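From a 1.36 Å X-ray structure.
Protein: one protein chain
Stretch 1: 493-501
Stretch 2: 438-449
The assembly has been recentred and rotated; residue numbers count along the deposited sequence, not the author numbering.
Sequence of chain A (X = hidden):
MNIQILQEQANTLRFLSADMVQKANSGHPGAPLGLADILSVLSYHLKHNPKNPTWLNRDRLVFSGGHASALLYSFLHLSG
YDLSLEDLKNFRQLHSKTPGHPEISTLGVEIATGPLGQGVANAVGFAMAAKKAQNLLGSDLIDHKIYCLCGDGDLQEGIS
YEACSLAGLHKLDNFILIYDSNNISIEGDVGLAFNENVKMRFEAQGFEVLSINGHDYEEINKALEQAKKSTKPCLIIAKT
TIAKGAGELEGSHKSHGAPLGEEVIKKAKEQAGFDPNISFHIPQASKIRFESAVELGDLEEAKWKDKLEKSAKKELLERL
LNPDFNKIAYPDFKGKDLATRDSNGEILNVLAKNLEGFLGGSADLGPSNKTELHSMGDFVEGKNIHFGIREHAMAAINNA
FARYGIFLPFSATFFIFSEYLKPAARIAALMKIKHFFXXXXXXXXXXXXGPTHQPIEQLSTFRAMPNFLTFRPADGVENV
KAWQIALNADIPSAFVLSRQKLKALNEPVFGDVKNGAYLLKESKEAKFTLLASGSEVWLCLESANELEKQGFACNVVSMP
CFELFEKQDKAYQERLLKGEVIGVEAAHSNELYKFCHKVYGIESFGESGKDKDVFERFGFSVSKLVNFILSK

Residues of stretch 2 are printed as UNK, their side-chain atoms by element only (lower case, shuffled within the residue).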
# COMPACT_ATOMS: atom_id res chain seq x y z
N SER A 493 -8.47 -14.30 -7.06
CA SER A 493 -9.60 -13.46 -7.47
C SER A 493 -9.94 -12.44 -6.40
O SER A 493 -9.78 -12.68 -5.19
CB SER A 493 -10.87 -14.31 -7.68
OG SER A 493 -10.80 -15.22 -8.79
N ALA A 494 -10.43 -11.27 -6.86
CA ALA A 494 -11.02 -10.28 -6.03
C ALA A 494 -12.52 -10.20 -6.32
O ALA A 494 -12.94 -10.37 -7.47
CB ALA A 494 -10.39 -8.91 -6.27
N PHE A 495 -13.30 -9.92 -5.29
CA PHE A 495 -14.74 -9.70 -5.36
C PHE A 495 -15.00 -8.26 -4.93
O PHE A 495 -14.73 -7.88 -3.80
CB PHE A 495 -15.45 -10.71 -4.47
CG PHE A 495 -15.28 -12.12 -4.92
CD1 PHE A 495 -16.20 -12.72 -5.77
CD2 PHE A 495 -14.18 -12.82 -4.59
CE1 PHE A 495 -16.01 -14.05 -6.18
CE2 PHE A 495 -13.99 -14.11 -5.02
CZ PHE A 495 -14.91 -14.71 -5.81
N VAL A 496 -15.55 -7.48 -5.86
CA VAL A 496 -15.79 -6.06 -5.68
C VAL A 496 -17.31 -5.88 -5.51
O VAL A 496 -18.08 -6.16 -6.44
CB VAL A 496 -15.23 -5.28 -6.85
CG1 VAL A 496 -15.61 -3.76 -6.79
CG2 VAL A 496 -13.72 -5.45 -7.00
N LEU A 497 -17.69 -5.51 -4.29
CA LEU A 497 -19.04 -5.70 -3.80
C LEU A 497 -19.65 -4.38 -3.29
O LEU A 497 -18.95 -3.54 -2.73
CB LEU A 497 -19.02 -6.74 -2.68
CG LEU A 497 -18.40 -8.08 -3.09
CD1 LEU A 497 -18.02 -8.87 -1.85
CD2 LEU A 497 -19.27 -8.85 -4.04
N SER A 498 -20.97 -4.23 -3.44
CA SER A 498 -21.65 -3.00 -3.06
C SER A 498 -22.06 -2.94 -1.62
O SER A 498 -22.38 -3.99 -1.00
CB SER A 498 -22.89 -2.79 -3.93
OG SER A 498 -23.92 -3.71 -3.59
N ARG A 499 -22.05 -1.73 -1.06
CA ARG A 499 -22.67 -1.43 0.24
C ARG A 499 -24.19 -1.48 0.08
O ARG A 499 -24.92 -1.95 0.94
CB ARG A 499 -22.23 -0.02 0.71
CG ARG A 499 -22.70 0.32 2.09
CD ARG A 499 -22.53 1.78 2.46
NE ARG A 499 -22.90 1.93 3.88
CZ ARG A 499 -23.40 3.03 4.44
NH1 ARG A 499 -23.69 3.01 5.74
NH2 ARG A 499 -23.62 4.14 3.73
N GLN A 500 -24.66 -0.84 -0.98
CA GLN A 500 -26.07 -0.53 -1.19
C GLN A 500 -26.79 -1.63 -1.97
O GLN A 500 -26.18 -2.39 -2.72
CB GLN A 500 -26.25 0.81 -1.92
CG GLN A 500 -25.97 0.80 -3.44
CD GLN A 500 -24.52 0.87 -3.84
OE1 GLN A 500 -23.62 0.66 -3.00
NE2 GLN A 500 -24.27 1.06 -5.13
N LYS A 501 -28.11 -1.70 -1.83
CA LYS A 501 -28.91 -2.68 -2.50
C LYS A 501 -28.88 -2.49 -4.02
O LYS A 501 -29.06 -1.36 -4.52
CB LYS A 501 -30.37 -2.56 -2.03
CG LYS A 501 -31.26 -3.68 -2.53
CD LYS A 501 -32.71 -3.59 -2.02
CE LYS A 501 -32.79 -3.87 -0.56
NZ LYS A 501 -34.20 -4.17 -0.15
N UNK A 438 -11.85 -9.95 -0.69
CA UNK A 438 -13.25 -9.55 -0.55
C UNK A 438 -13.22 -8.05 -0.29
O UNK A 438 -12.74 -7.61 0.76
c UNK A 438 -13.77 -11.82 0.58
c UNK A 438 -15.40 -9.88 0.73
c UNK A 438 -13.94 -10.29 0.62
c UNK A 438 -14.10 -12.46 -0.67
N UNK A 439 -13.72 -7.26 -1.24
CA UNK A 439 -13.66 -5.81 -1.17
C UNK A 439 -15.06 -5.24 -1.25
O UNK A 439 -15.61 -5.16 -2.35
c UNK A 439 -8.67 -6.38 -2.45
c UNK A 439 -10.74 -5.99 -3.51
c UNK A 439 -9.24 -6.06 -1.23
c UNK A 439 -12.81 -5.26 -2.30
c UNK A 439 -9.40 -6.34 -3.57
c UNK A 439 -11.35 -5.68 -2.32
c UNK A 439 -10.59 -5.72 -1.17
N UNK A 440 -15.61 -4.78 -0.15
CA UNK A 440 -16.94 -4.21 -0.14
C UNK A 440 -16.86 -2.70 -0.23
O UNK A 440 -15.76 -2.10 -0.27
c UNK A 440 -17.77 -4.65 1.07
o UNK A 440 -17.31 -3.97 2.25
c UNK A 440 -17.69 -6.16 1.28
N UNK A 441 -17.99 -2.04 -0.33
CA UNK A 441 -18.05 -0.58 -0.34
C UNK A 441 -17.33 -0.06 -1.57
O UNK A 441 -16.43 0.77 -1.52
n UNK A 441 -19.73 -0.27 3.88
c UNK A 441 -17.52 -0.01 0.97
c UNK A 441 -19.03 0.52 3.00
c UNK A 441 -18.39 -0.31 2.14
n UNK A 441 -18.70 -1.60 2.54
c UNK A 441 -19.49 -1.54 3.59
N UNK A 442 -17.79 -0.50 -2.73
CA UNK A 442 -17.00 -0.38 -3.97
C UNK A 442 -17.04 0.93 -4.71
O UNK A 442 -16.33 1.04 -5.70
c UNK A 442 -18.78 -1.27 -5.58
c UNK A 442 -17.41 -1.48 -4.96
o UNK A 442 -18.94 -1.68 -6.76
o UNK A 442 -19.69 -0.81 -4.89
N UNK A 443 -17.80 1.92 -4.28
CA UNK A 443 -17.98 3.10 -5.10
C UNK A 443 -18.43 4.29 -4.28
O UNK A 443 -18.57 4.23 -3.07
c UNK A 443 -18.99 2.83 -6.22
o UNK A 443 -20.31 2.88 -5.68
N UNK A 444 -18.71 5.39 -4.98
CA UNK A 444 -19.36 6.58 -4.41
C UNK A 444 -20.68 6.24 -3.73
O UNK A 444 -21.16 7.06 -2.94
c UNK A 444 -18.30 8.37 -5.84
c UNK A 444 -20.26 7.11 -6.77
c UNK A 444 -20.94 8.19 -7.67
c UNK A 444 -19.61 7.67 -5.48
N UNK A 445 -21.26 5.07 -3.98
CA UNK A 445 -22.44 4.61 -3.26
C UNK A 445 -22.22 4.47 -1.76
O UNK A 445 -23.19 4.40 -0.98
N UNK A 446 -20.96 4.46 -1.32
CA UNK A 446 -20.62 4.60 0.09
C UNK A 446 -21.33 5.80 0.76
O UNK A 446 -21.77 5.73 1.91
c UNK A 446 -19.08 4.70 0.22
c UNK A 446 -18.65 5.31 1.56
c UNK A 446 -18.49 3.31 0.06
N UNK A 447 -21.42 6.91 0.04
CA UNK A 447 -22.17 8.06 0.52
C UNK A 447 -21.41 8.94 1.49
O UNK A 447 -20.40 9.53 1.17
N UNK A 448 -21.94 9.06 2.70
CA UNK A 448 -21.57 10.15 3.60
C UNK A 448 -20.11 10.13 4.07
O UNK A 448 -19.55 11.19 4.38
c UNK A 448 -24.88 9.48 4.17
o UNK A 448 -24.45 8.39 3.75
c UNK A 448 -23.96 10.61 4.52
c UNK A 448 -22.49 10.18 4.83
o UNK A 448 -26.10 9.72 4.37
N UNK A 449 -19.49 8.97 4.16
CA UNK A 449 -18.10 8.94 4.54
C UNK A 449 -17.20 9.76 3.62
O UNK A 449 -16.13 10.23 4.06
c UNK A 449 -17.57 7.53 4.66
o UNK A 449 -18.43 7.47 6.90
c UNK A 449 -17.95 6.84 5.93
o UNK A 449 -17.72 5.61 6.00
O HOH W 1 -21.39 0.30 6.13
O HOH W 2 -21.61 0.64 -6.18
O HOH W 3 -20.87 0.43 -2.63

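Position 438 lies on the strand beside 493-496 and carries four carbons, forked at the first, with one arm two carbons long: Ile438. Its CD1 lies 3.9 Å from Phe495 CD2, and its CG2 is 3.8 Å from Leu497 CD1. At 439 one carbon leads to a ring of six carbons, which identifies Phe439. Its ring turns to the face of the sheet that holds Val496, and CE2 packs 3.9 Å from Ala494 CB.

Position 440 has one carbon bearing an oxygen and a second carbon; this beta-branched, hydroxylated side chain is Thr440. One carbon and a five-membered ring of three carbons and two nitrogens make 441 a histidine. Arg499 CG sits over one face of the His441 ring, 3.5 Å from NE2, while ND1 donates to Thr440 OG1 at 2.8 Å.

Position 442 shows two carbons, the second carrying two oxygens. A carboxylate this short is Asp442, whose CB touches Val496 CG1 at 3.4 Å. At 443 a single carbon ends in one oxygen: Ser443, with OG 4.4 Å from Gln500 NE2. Position 444 again has four carbons, forked, one arm longer: Ile444, which points away and makes no contact with stretch 1.

No side-chain atom exists at 445, hence Gly445. A CB there would clash with Gln500 OE1, at 2.8 Å. Three carbons, one carrying the other two, define Val446; it points away, but its backbone O lies 3.0 Å from Arg499 NH2. Position 447 is also bare, and its positive phi suits Gly447. At 448 three carbons end in two oxygens, giving Glu448, with OE1 4.3 Å from Arg499 NH2, beyond a salt bridge. Two carbons and two terminal oxygens at 449 give Asp449, which has no contact with stretch 1.

The contact begins as a parallel pairing of strands and continues through loops. Phe439 N donates to Phe495 O (2.8 Å) and Leu497 N to Phe439 O (2.9 Å), so Phe439 uses both its backbone polar groups; a weak bond from Asp442 N to Leu497 O (3.3 Å) follows where the strands have ended. Beyond it, three waters bridge polar groups, alongside direct contacts of Arg499. Asp442 OD1 accepts from two waters: one also accepts from Arg499 N and donates to Gln500 OE1, while the other accepts from Gln500 NE2 and bonds Ser443 OG. A third joins His441 NE2 to Arg499 NE. Backbone pairing and apolar packing thus give way to a hydrated polar junction.

Stretch 2 (438-449) IFTHDSIGVGED
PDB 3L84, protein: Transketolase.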